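Local structure of glucose-resistance amylase regulator (Weissella paramesenteroides ATCC 33313, 4RK6) at residues Asn23-Ile28 against Phe71-Asp76; Asp83-Leu86 against Ser91-Ser94; Thr96-Leu99 against Ser104-Thr107; Met252-Asp257 against Gln266-Pro271. The protein probably regulates transcription as a LacI-family DNA-binding repressor, and binds glucose in the cleft between the two lobes of its periplasmic-binding-protein-like core. One frame throughout, in Å; residues are numbered along the deposited sequence.

Contact 1 (Asn23-Ile28 against Phe71-Asp76); sequences NFADEI and FMLSLD. With GLC (alpha-D-glucopyranose), chain C.
The ring of Phe24 carries glucose over one face and meets Leu73 at its edge. C2 of the sugar sits 3.7 Å above the ring plane, displaced toward the rim, and Phe24 CE1 is 3.4 Å from C1, so the sugar's C-H groups lie against aromatic carbon. Leu73 O is near the ring plane, 4.4 Å from CZ. CD1 of Ile28, one helical turn on, fills another part of the edge, and the ring of Phe244 meets that of Phe24 with the planes at about 35°. With chi1 at 81°, CG stands between the backbone N and the carbonyl carbon, which swings the ring out toward the cleft. In the two-lobed periplasmic-binding-protein fold, this helix start and the loop after strand 69-72 both face the ligand site. Beyond the ring edge, Leu73 forks between two apolar groups of the helix: CD1 lies 4.0 Å from Ala25 CB, and CD2 is 4.2 Å from Ile28 CG2. Alanine suits this place because its short side chain lets the leucine approach the helix, while branched Ile28 supplies a broader apolar surface. Leu95 of strand 91-95 touches both Ile28 and Leu73. Asn23 ND2 donates to Asn23 OD1 of the second subunit.

Contact 2 (Asp83-Leu86 against Ser91-Ser94); sequences DKLL and SVIS
Leu85 and Leu86 of helix 79-87 both rest on Val92, within the beta-alpha-beta unit made of strand 69-72, this helix and strand 91-95. Polar bonding is left to groups beside this patch: Asp83 OD1 accepts from Gln102 NE2, and Ser94 OG bonds Ala97 O beyond the strand end. Across the contact every interaction is apolar, and all of it converges on one methyl group, Val92 CG2. A beta-branched valine fits the strand, and with CG1 anti to the backbone N (chi1 -179°) its CG2 lies beside that N, where both leucines can reach it. Alternation along the strand sends the neighbours of Val92 elsewhere: Ser91 and Ile93 touch Phe255 of helix 244-257, so the strand is packed by helices on its two faces. Leu85 presents its CB, the part of the side chain nearest the helix backbone, 3.7 Å from Val92 CG2; the rest of Leu85 continues toward Met72 of the neighbouring strand and Phe59 of helix 52-64. Leu86 instead uses its tip, crossing Val92 at about a right angle, with Leu86 CD2 4.0 Å from Val92 CG2.

Contact 3 (Thr96-Leu99 against Ser104-Thr107); sequences TALL and SAVT. With GLC (alpha-D-glucopyranose), chain C.
Thr96 N donates to Val106 O over 2.8 Å, and at 171° the bond is nearly straight, with the donor tilted 17° from the carbonyl plane. It continues the parallel pairing of strands 91-95 and 104-108 by one further bond, although Thr96 itself has already left the strand, its positive phi turning the chain. That turn directs the side chain away from the strand and toward the sugar: Thr96 OG1 accepts a hydrogen bond from glucose O2 at 2.8 Å. A threonine serves both needs, since its hydroxyl meets the ligand while its methyl lies against Ile28. Beside the backbone bond, Thr107 OG1, held anti to its own N (chi1 -177°), packs 3.4 Å from Thr96 C. Farther along, Leu98 reaches back over the strand with CD2, which is 3.9 Å from Thr107 CG2, the two side chains crossing at about a right angle. The same methyl presses on Ala105 CB at 3.4 Å, tighter than usual for two carbons; the single methyl of Ala105 lets the leucine come this close. Asp225, Arg145, Thr22 and Gln242 also bond the glucose. A ligand-binding loop springing from the C-terminal end of a parallel strand in this way is characteristic of periplasmic-binding-protein-like lobes.

Contact 4 (Met252-Asp257 against Gln266-Pro271); sequences MQLFLD and QIIYIP
Leu254 supplies the whole helix side of this contact, meeting Ile268 and Gln266 of the facing segment. The apolar part is a methyl-to-methyl meeting in which the ends of Leu254 and Ile268 come together head on: Leu254 CD1 lies 3.8 Å from Ile268 CD1, and Leu254 CD2 is 4.1 Å from the same atom. Branched aliphatic side chains ending in methyls suit this place, because they bridge the 9.3 Å between the CA atoms of Leu254 and Ile268. The leucine has CG anti to its backbone N (chi1 -170°), which carries both methyls outward from the helix. A second kind of contact is mixed. Gln266 and Leu254 pass antiparallel, the glutamine chain extended beyond CG, and OE1 of Gln266 comes to 3.5 Å from Leu254 CD1; this is van der Waals packing. Gln266 suits this exposed margin because its amide can lie against the leucine methyl and still be at the surface. Polar bonding lies within residues 252-257, where Gln253 NE2 donates to Asp257 OD1, four residues later, at 3.0 Å. The amide of Gln253 is aimed in its own plane, yet it meets the carboxylate from above, 41° out of that group's plane. Ile268 also touches Ile250, and Leu254 touches Ser104 of the neighbouring strand. Helix 244-257 thus lies across one face of the central sheet, the layered alpha/beta packing of a periplasmic-binding-protein-like lobe.

In the fold
Contacts 1, 2 and 3 are buried, whereas contact 4 lies at the surface, where the amide of Gln266 joins the aliphatic residues. All four reach one sheet, in which strands 69-72, 91-95, 104-108 and 267-275 stand side by side. Contacts 2 and 4 pack a helix on a strand, and contact 1 a helix on the loop that leaves one; contact 3 instead joins a loop to strand 104-108 and is the one with a hydrogen bond between its segments. Contacts 1 and 3 share the glucose, offering it an aromatic face and a hydroxyl respectively. Phe255 of contact 4 meets Phe71, Ser91 and Ile93, linking it to contacts 1 and 2 away from the sugar.

Contact 1 (Asn23-Ile28 against Phe71-Asp76)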
loop_
_atom_site.group_PDB
_atom_site.type_symbol
_atom_site.label_atom_id
_atom_site.label_comp_id
_atom_site.label_asym_id
_atom_site.label_seq_id
_atom_site.Cartn_x
_atom_site.Cartn_y
_atom_site.Cartn_z
ATOM N N ASN A 23 1.255 3.006 -4.037
ATOM C CA ASN A 23 0.911 1.593 -4.197
ATOM C C ASN A 23 0.866 1.076 -5.643
ATOM O O ASN A 23 0.488 -0.084 -5.866
ATOM C CB ASN A 23 -0.411 1.262 -3.481
ATOM C CG ASN A 23 -0.200 0.772 -2.056
ATOM O OD1 ASN A 23 0.798 0.112 -1.744
ATOM N ND2 ASN A 23 -1.155 1.076 -1.186
ATOM N N PHE A 24 1.264 1.890 -6.625
ATOM C CA PHE A 24 1.261 1.388 -7.999
ATOM C C PHE A 24 2.272 0.263 -8.187
ATOM O O PHE A 24 2.048 -0.623 -9.005
ATOM C CB PHE A 24 1.417 2.498 -9.053
ATOM C CG PHE A 24 2.823 2.970 -9.279
ATOM C CD1 PHE A 24 3.332 4.042 -8.574
ATOM C CD2 PHE A 24 3.630 2.366 -10.237
ATOM C CE1 PHE A 24 4.633 4.471 -8.782
ATOM C CE2 PHE A 24 4.920 2.802 -10.468
ATOM C CZ PHE A 24 5.427 3.855 -9.733
ATOM N N ALA A 25 3.351 0.268 -7.413
ATOM C CA ALA A 25 4.425 -0.727 -7.584
ATOM C C ALA A 25 3.930 -2.157 -7.440
ATOM O O ALA A 25 4.247 -3.023 -8.262
ATOM C CB ALA A 25 5.551 -0.469 -6.590
ATOM N N ASP A 26 3.169 -2.402 -6.377
ATOM C CA ASP A 26 2.588 -3.711 -6.115
ATOM C C ASP A 26 1.753 -4.221 -7.298
ATOM O O ASP A 26 1.800 -5.425 -7.622
ATOM C CB ASP A 26 1.710 -3.678 -4.852
ATOM C CG ASP A 26 2.511 -3.830 -3.564
ATOM O OD1 ASP A 26 3.733 -3.560 -3.562
ATOM O OD2 ASP A 26 1.907 -4.215 -2.541
ATOM N N GLU A 27 1.000 -3.323 -7.922
ATOM C CA GLU A 27 0.155 -3.686 -9.076
ATOM C C GLU A 27 0.997 -4.022 -10.308
ATOM O O GLU A 27 0.701 -4.963 -11.052
ATOM C CB GLU A 27 -0.824 -2.566 -9.403
ATOM C CG GLU A 27 -1.972 -2.443 -8.415
ATOM C CD GLU A 27 -3.018 -3.520 -8.624
ATOM O OE1 GLU A 27 -3.834 -3.403 -9.572
ATOM O OE2 GLU A 27 -3.009 -4.487 -7.839
ATOM N N ILE A 28 2.049 -3.244 -10.531
ATOM C CA ILE A 28 2.993 -3.576 -11.600
ATOM C C ILE A 28 3.630 -4.929 -11.309
ATOM O O ILE A 28 3.717 -5.777 -12.193
ATOM C CB ILE A 28 4.052 -2.473 -11.800
ATOM C CG1 ILE A 28 3.417 -1.254 -12.459
ATOM C CG2 ILE A 28 5.228 -2.992 -12.634
ATOM C CD1 ILE A 28 4.351 -0.086 -12.630
ATOM N N PHE A 71 13.954 -4.461 -14.449
ATOM C CA PHE A 71 12.851 -3.590 -14.688
ATOM C C PHE A 71 12.941 -2.424 -13.735
ATOM O O PHE A 71 13.028 -2.624 -12.532
ATOM C CB PHE A 71 11.546 -4.353 -14.519
ATOM C CG PHE A 71 11.403 -5.448 -15.534
ATOM C CD1 PHE A 71 11.125 -5.127 -16.857
ATOM C CD2 PHE A 71 11.674 -6.759 -15.213
ATOM C CE1 PHE A 71 11.050 -6.114 -17.825
ATOM C CE2 PHE A 71 11.592 -7.749 -16.174
ATOM C CZ PHE A 71 11.286 -7.424 -17.482
HETATM N N MSE A 72 12.918 -1.214 -14.286
HETATM C CA MSE A 72 13.035 0.017 -13.498
HETATM C C MSE A 72 11.701 0.709 -13.391
HETATM O O MSE A 72 11.077 0.990 -14.401
HETATM C CB MSE A 72 14.003 0.954 -14.219
HETATM C CG MSE A 72 15.302 0.240 -14.538
HETATM SE SE MSE A 72 16.372 0.060 -12.892
HETATM C CE MSE A 72 18.041 -0.537 -13.740
ATOM N N LEU A 73 11.257 1.014 -12.168
ATOM C CA LEU A 73 9.978 1.714 -11.959
ATOM C C LEU A 73 10.158 3.202 -11.648
ATOM O O LEU A 73 9.255 3.990 -11.902
ATOM C CB LEU A 73 9.204 1.087 -10.808
ATOM C CG LEU A 73 9.018 -0.422 -10.740
ATOM C CD1 LEU A 73 7.769 -0.736 -9.930
ATOM C CD2 LEU A 73 8.927 -1.067 -12.110
ATOM N N SER A 74 11.311 3.562 -11.084
ATOM C CA SER A 74 11.581 4.935 -10.650
ATOM C C SER A 74 11.847 5.845 -11.844
ATOM O O SER A 74 12.064 5.374 -12.968
ATOM C CB SER A 74 12.792 4.983 -9.701
ATOM O OG SER A 74 12.714 4.019 -8.664
ATOM N N LEU A 75 11.821 7.151 -11.598
ATOM C CA LEU A 75 12.252 8.127 -12.593
ATOM C C LEU A 75 13.687 8.570 -12.254
ATOM O O LEU A 75 14.306 9.312 -13.017
ATOM C CB LEU A 75 11.297 9.322 -12.636
ATOM N N ASP A 76 14.224 8.049 -11.145
ATOM C CA ASP A 76 15.416 8.578 -10.484
ATOM C C ASP A 76 16.671 7.675 -10.585
ATOM O O ASP A 76 17.613 7.819 -9.802
ATOM C CB ASP A 76 15.069 8.806 -9.001
ATOM C CG ASP A 76 15.496 10.170 -8.493
ATOM O OD1 ASP A 76 16.478 10.741 -9.016
ATOM O OD2 ASP A 76 14.840 10.675 -7.558
HETATM C C1 GLC C . 4.848 7.356 -10.555
HETATM C C2 GLC C . 4.358 6.781 -11.883
HETATM C C3 GLC C . 3.083 7.431 -12.381
HETATM C C4 GLC C . 2.070 7.518 -11.236
HETATM C C5 GLC C . 2.690 8.367 -10.125
HETATM C C6 GLC C . 1.759 8.494 -8.922
HETATM O O1 GLC C . 5.539 8.508 -10.851
HETATM O O2 GLC C . 5.344 6.950 -12.900
HETATM O O3 GLC C . 2.603 6.586 -13.420
HETATM O O4 GLC C . 0.866 8.045 -11.705
HETATM O O5 GLC C . 3.852 7.753 -9.630
HETATM O O6 GLC C . 1.488 7.249 -8.359
#

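Contact 2 (Asp83-Leu86 against Ser91-Ser94)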
loop_
_atom_site.group_PDB
_atom_site.type_symbol
_atom_site.label_atom_id
_atom_site.label_comp_id
_atom_site.label_asym_id
_atom_site.label_seq_id
_atom_site.Cartn_x
_atom_site.Cartn_y
_atom_site.Cartn_z
ATOM N N ASP A 83 23.760 2.103 -17.795
ATOM C CA ASP A 83 24.939 1.762 -18.587
ATOM C C ASP A 83 25.662 0.502 -18.113
ATOM O O ASP A 83 25.940 -0.364 -18.919
ATOM C CB ASP A 83 25.937 2.925 -18.659
ATOM C CG ASP A 83 25.476 4.037 -19.584
ATOM O OD1 ASP A 83 25.193 3.748 -20.776
ATOM O OD2 ASP A 83 25.407 5.206 -19.114
ATOM N N LYS A 84 25.968 0.392 -16.820
ATOM C CA LYS A 84 26.685 -0.788 -16.332
ATOM C C LYS A 84 25.896 -2.086 -16.577
ATOM O O LYS A 84 26.472 -3.114 -16.950
ATOM C CB LYS A 84 27.066 -0.632 -14.850
ATOM C CG LYS A 84 28.281 0.282 -14.636
ATOM C CD LYS A 84 28.646 0.349 -13.157
ATOM C CE LYS A 84 30.116 0.653 -12.914
ATOM N NZ LYS A 84 31.009 -0.389 -13.486
ATOM N N LEU A 85 24.587 -2.033 -16.427
ATOM C CA LEU A 85 23.770 -3.239 -16.663
ATOM C C LEU A 85 23.762 -3.600 -18.134
ATOM O O LEU A 85 24.036 -4.738 -18.502
ATOM C CB LEU A 85 22.339 -3.065 -16.137
ATOM C CG LEU A 85 22.244 -2.976 -14.613
ATOM C CD1 LEU A 85 20.905 -2.391 -14.238
ATOM C CD2 LEU A 85 22.444 -4.329 -13.948
ATOM N N LEU A 86 23.521 -2.619 -19.000
ATOM C CA LEU A 86 23.545 -2.889 -20.434
ATOM C C LEU A 86 24.893 -3.447 -20.871
ATOM O O LEU A 86 24.959 -4.326 -21.718
ATOM C CB LEU A 86 23.229 -1.626 -21.225
ATOM C CG LEU A 86 21.823 -1.031 -21.123
ATOM C CD1 LEU A 86 21.795 0.339 -21.791
ATOM C CD2 LEU A 86 20.781 -1.938 -21.765
ATOM N N SER A 91 19.297 -6.972 -20.029
ATOM C CA SER A 91 18.260 -6.125 -20.571
ATOM C C SER A 91 17.740 -5.185 -19.515
ATOM O O SER A 91 17.566 -5.568 -18.360
ATOM C CB SER A 91 17.092 -6.962 -21.100
ATOM O OG SER A 91 17.485 -7.637 -22.273
ATOM N N VAL A 92 17.493 -3.953 -19.913
ATOM C CA VAL A 92 16.962 -2.959 -18.995
ATOM C C VAL A 92 15.751 -2.374 -19.662
ATOM O O VAL A 92 15.828 -1.952 -20.810
ATOM C CB VAL A 92 17.988 -1.850 -18.672
ATOM C CG1 VAL A 92 17.405 -0.856 -17.700
ATOM C CG2 VAL A 92 19.271 -2.442 -18.112
ATOM N N ILE A 93 14.627 -2.374 -18.949
ATOM C CA ILE A 93 13.384 -1.857 -19.452
ATOM C C ILE A 93 12.768 -0.988 -18.364
ATOM O O ILE A 93 12.774 -1.378 -17.213
ATOM C CB ILE A 93 12.434 -3.001 -19.845
ATOM C CG1 ILE A 93 13.014 -3.768 -21.035
ATOM C CG2 ILE A 93 11.050 -2.462 -20.172
ATOM C CD1 ILE A 93 12.356 -5.098 -21.290
ATOM N N SER A 94 12.277 0.187 -18.729
ATOM C CA SER A 94 11.641 1.074 -17.742
ATOM C C SER A 94 10.117 1.056 -17.852
ATOM O O SER A 94 9.547 0.865 -18.930
ATOM C CB SER A 94 12.209 2.496 -17.803
ATOM O OG SER A 94 11.936 3.129 -19.027
#

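Contact 3 (Thr96-Leu99 against Ser104-Thr107)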
loop_
_atom_site.group_PDB
_atom_site.type_symbol
_atom_site.label_atom_id
_atom_site.label_comp_id
_atom_site.label_asym_id
_atom_site.label_seq_id
_atom_site.Cartn_x
_atom_site.Cartn_y
_atom_site.Cartn_z
ATOM N N THR A 96 6.426 2.884 -16.663
ATOM C CA THR A 96 5.689 4.109 -16.299
ATOM C C THR A 96 6.505 5.376 -16.537
ATOM O O THR A 96 6.062 6.474 -16.245
ATOM C CB THR A 96 5.113 4.085 -14.856
ATOM O OG1 THR A 96 6.131 4.425 -13.904
ATOM C CG2 THR A 96 4.500 2.742 -14.530
ATOM N N ALA A 97 7.669 5.221 -17.146
ATOM C CA ALA A 97 8.589 6.318 -17.322
ATOM C C ALA A 97 9.587 5.943 -18.396
ATOM O O ALA A 97 9.961 4.786 -18.525
ATOM C CB ALA A 97 9.307 6.600 -16.005
ATOM N N LEU A 98 10.046 6.946 -19.131
ATOM C CA LEU A 98 11.012 6.753 -20.174
ATOM C C LEU A 98 12.354 7.250 -19.616
ATOM O O LEU A 98 12.656 8.433 -19.671
ATOM C CB LEU A 98 10.541 7.511 -21.424
ATOM C CG LEU A 98 9.009 7.430 -21.670
ATOM C CD1 LEU A 98 8.428 8.678 -22.328
ATOM C CD2 LEU A 98 8.621 6.179 -22.450
ATOM N N LEU A 99 13.118 6.330 -19.033
ATOM C CA LEU A 99 14.343 6.659 -18.297
ATOM C C LEU A 99 15.512 7.038 -19.194
ATOM O O LEU A 99 16.283 7.919 -18.863
ATOM C CB LEU A 99 14.781 5.494 -17.409
ATOM C CG LEU A 99 13.953 5.317 -16.144
ATOM C CD1 LEU A 99 14.491 4.146 -15.347
ATOM C CD2 LEU A 99 13.966 6.588 -15.303
ATOM N N SER A 104 14.059 0.362 -23.866
ATOM C CA SER A 104 12.624 0.341 -24.126
ATOM C C SER A 104 11.840 0.703 -22.865
ATOM O O SER A 104 12.342 0.624 -21.750
ATOM C CB SER A 104 12.170 -1.029 -24.629
ATOM O OG SER A 104 12.734 -1.306 -25.900
ATOM N N ALA A 105 10.597 1.104 -23.067
ATOM C CA ALA A 105 9.758 1.545 -21.952
ATOM C C ALA A 105 8.354 1.084 -22.196
ATOM O O ALA A 105 7.898 1.098 -23.320
ATOM C CB ALA A 105 9.773 3.054 -21.821
ATOM N N VAL A 106 7.655 0.752 -21.121
ATOM C CA VAL A 106 6.227 0.479 -21.206
ATOM C C VAL A 106 5.528 1.403 -20.213
ATOM O O VAL A 106 5.914 1.446 -19.021
ATOM C CB VAL A 106 5.905 -0.983 -20.845
ATOM C CG1 VAL A 106 4.410 -1.224 -21.028
ATOM C CG2 VAL A 106 6.729 -1.939 -21.706
ATOM N N THR A 107 4.532 2.129 -20.703
ATOM C CA THR A 107 3.939 3.222 -19.933
ATOM C C THR A 107 2.556 3.572 -20.440
ATOM O O THR A 107 2.211 3.333 -21.613
ATOM C CB THR A 107 4.869 4.474 -19.972
ATOM O OG1 THR A 107 4.340 5.533 -19.157
ATOM C CG2 THR A 107 5.031 5.001 -21.402
HETATM C C1 GLC C . 4.848 7.356 -10.555
HETATM C C2 GLC C . 4.358 6.781 -11.883
HETATM C C3 GLC C . 3.083 7.431 -12.381
HETATM C C4 GLC C . 2.070 7.518 -11.236
HETATM C C5 GLC C . 2.690 8.367 -10.125
HETATM C C6 GLC C . 1.759 8.494 -8.922
HETATM O O1 GLC C . 5.539 8.508 -10.851
HETATM O O2 GLC C . 5.344 6.950 -12.900
HETATM O O3 GLC C . 2.603 6.586 -13.420
HETATM O O4 GLC C . 0.866 8.045 -11.705
HETATM O O5 GLC C . 3.852 7.753 -9.630
HETATM O O6 GLC C . 1.488 7.249 -8.359
#

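Contact 4 (Met252-Asp257 against Gln266-Pro271)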
loop_
_atom_site.group_PDB
_atom_site.type_symbol
_atom_site.label_atom_id
_atom_site.label_comp_id
_atom_site.label_asym_id
_atom_site.label_seq_id
_atom_site.Cartn_x
_atom_site.Cartn_y
_atom_site.Cartn_z
HETATM N N MSE A 252 7.530 -7.563 -19.316
HETATM C CA MSE A 252 8.141 -8.884 -19.263
HETATM C C MSE A 252 8.042 -9.535 -20.625
HETATM O O MSE A 252 9.003 -10.165 -21.095
HETATM C CB MSE A 252 7.504 -9.729 -18.155
HETATM C CG MSE A 252 8.190 -11.077 -17.970
HETATM SE SE MSE A 252 10.091 -10.989 -17.539
HETATM C CE MSE A 252 10.568 -12.885 -17.824
ATOM N N GLN A 253 6.917 -9.363 -21.297
ATOM C CA GLN A 253 6.762 -9.961 -22.639
ATOM C C GLN A 253 7.747 -9.385 -23.653
ATOM O O GLN A 253 8.250 -10.092 -24.530
ATOM C CB GLN A 253 5.342 -9.787 -23.175
ATOM C CG GLN A 253 5.029 -10.779 -24.280
ATOM C CD GLN A 253 5.096 -12.199 -23.774
ATOM O OE1 GLN A 253 4.551 -12.521 -22.703
ATOM N NE2 GLN A 253 5.766 -13.067 -24.522
ATOM N N LEU A 254 7.988 -8.085 -23.560
ATOM C CA LEU A 254 8.981 -7.437 -24.394
ATOM C C LEU A 254 10.343 -8.102 -24.216
ATOM O O LEU A 254 11.029 -8.416 -25.205
ATOM C CB LEU A 254 9.040 -5.946 -24.070
ATOM C CG LEU A 254 9.838 -5.040 -24.994
ATOM C CD1 LEU A 254 9.218 -5.059 -26.379
ATOM C CD2 LEU A 254 9.838 -3.629 -24.427
ATOM N N PHE A 255 10.717 -8.377 -22.969
ATOM C CA PHE A 255 11.990 -9.035 -22.696
ATOM C C PHE A 255 11.995 -10.446 -23.267
ATOM O O PHE A 255 12.966 -10.862 -23.945
ATOM C CB PHE A 255 12.297 -9.052 -21.189
ATOM C CG PHE A 255 13.424 -9.976 -20.812
ATOM C CD1 PHE A 255 14.720 -9.717 -21.236
ATOM C CD2 PHE A 255 13.194 -11.107 -20.052
ATOM C CE1 PHE A 255 15.765 -10.572 -20.925
ATOM C CE2 PHE A 255 14.237 -11.961 -19.715
ATOM C CZ PHE A 255 15.522 -11.699 -20.148
ATOM N N LEU A 256 10.929 -11.189 -23.000
ATOM C CA LEU A 256 10.837 -12.571 -23.489
ATOM C C LEU A 256 10.885 -12.650 -25.027
ATOM O O LEU A 256 11.444 -13.591 -25.581
ATOM C CB LEU A 256 9.582 -13.257 -22.971
ATOM C CG LEU A 256 9.566 -13.513 -21.460
ATOM C CD1 LEU A 256 8.175 -13.921 -21.013
ATOM C CD2 LEU A 256 10.618 -14.538 -21.071
ATOM N N ASP A 257 10.303 -11.659 -25.692
ATOM C CA ASP A 257 10.161 -11.672 -27.151
ATOM C C ASP A 257 11.390 -11.138 -27.878
ATOM O O ASP A 257 11.492 -11.308 -29.088
ATOM C CB ASP A 257 8.954 -10.848 -27.569
ATOM C CG ASP A 257 7.636 -11.513 -27.231
ATOM O OD1 ASP A 257 7.615 -12.684 -26.833
ATOM O OD2 ASP A 257 6.597 -10.832 -27.396
ATOM N N GLN A 266 12.094 0.608 -28.054
ATOM C CA GLN A 266 10.754 1.134 -28.341
ATOM C C GLN A 266 10.002 1.641 -27.110
ATOM O O GLN A 266 10.397 1.378 -25.998
ATOM C CB GLN A 266 9.924 0.094 -29.095
ATOM C CG GLN A 266 9.854 -1.292 -28.486
ATOM C CD GLN A 266 8.987 -2.250 -29.308
ATOM O OE1 GLN A 266 9.325 -3.419 -29.486
ATOM N NE2 GLN A 266 7.857 -1.754 -29.801
ATOM N N ILE A 267 8.951 2.416 -27.340
ATOM C CA ILE A 267 8.034 2.825 -26.287
ATOM C C ILE A 267 6.688 2.186 -26.607
ATOM O O ILE A 267 6.152 2.379 -27.703
ATOM C CB ILE A 267 7.870 4.359 -26.227
ATOM C CG1 ILE A 267 9.212 5.020 -25.903
ATOM C CG2 ILE A 267 6.854 4.744 -25.163
ATOM C CD1 ILE A 267 9.170 6.536 -25.905
ATOM N N ILE A 268 6.156 1.420 -25.664
ATOM C CA ILE A 268 4.830 0.811 -25.829
ATOM C C ILE A 268 3.883 1.517 -24.861
ATOM O O ILE A 268 4.162 1.574 -23.664
ATOM C CB ILE A 268 4.873 -0.684 -25.558
ATOM C CG1 ILE A 268 5.788 -1.366 -26.593
ATOM C CG2 ILE A 268 3.472 -1.271 -25.637
ATOM C CD1 ILE A 268 6.191 -2.765 -26.202
ATOM N N TYR A 269 2.807 2.074 -25.411
ATOM C CA TYR A 269 1.809 2.784 -24.624
ATOM C C TYR A 269 0.675 1.839 -24.302
ATOM O O TYR A 269 0.155 1.147 -25.194
ATOM C CB TYR A 269 1.296 4.029 -25.353
ATOM C CG TYR A 269 2.335 5.107 -25.513
ATOM C CD1 TYR A 269 2.864 5.751 -24.406
ATOM C CD2 TYR A 269 2.817 5.462 -26.774
ATOM C CE1 TYR A 269 3.832 6.724 -24.538
ATOM C CE2 TYR A 269 3.777 6.441 -26.920
ATOM C CZ TYR A 269 4.279 7.066 -25.799
ATOM O OH TYR A 269 5.236 8.030 -25.926
ATOM N N ILE A 270 0.310 1.808 -23.023
ATOM C CA ILE A 270 -0.780 0.995 -22.533
ATOM C C ILE A 270 -1.992 1.922 -22.329
ATOM O O ILE A 270 -1.883 2.980 -21.696
ATOM C CB ILE A 270 -0.373 0.270 -21.231
ATOM C CG1 ILE A 270 0.924 -0.527 -21.437
ATOM C CG2 ILE A 270 -1.514 -0.606 -20.705
ATOM C CD1 ILE A 270 0.871 -1.620 -22.491
ATOM N N PRO A 271 -3.147 1.549 -22.901
ATOM C CA PRO A 271 -4.334 2.397 -22.801
ATOM C C PRO A 271 -4.786 2.633 -21.367
ATOM O O PRO A 271 -4.557 1.791 -20.507
ATOM C CB PRO A 271 -5.431 1.577 -23.511
ATOM C CG PRO A 271 -4.748 0.441 -24.180
ATOM C CD PRO A 271 -3.477 0.204 -23.436
#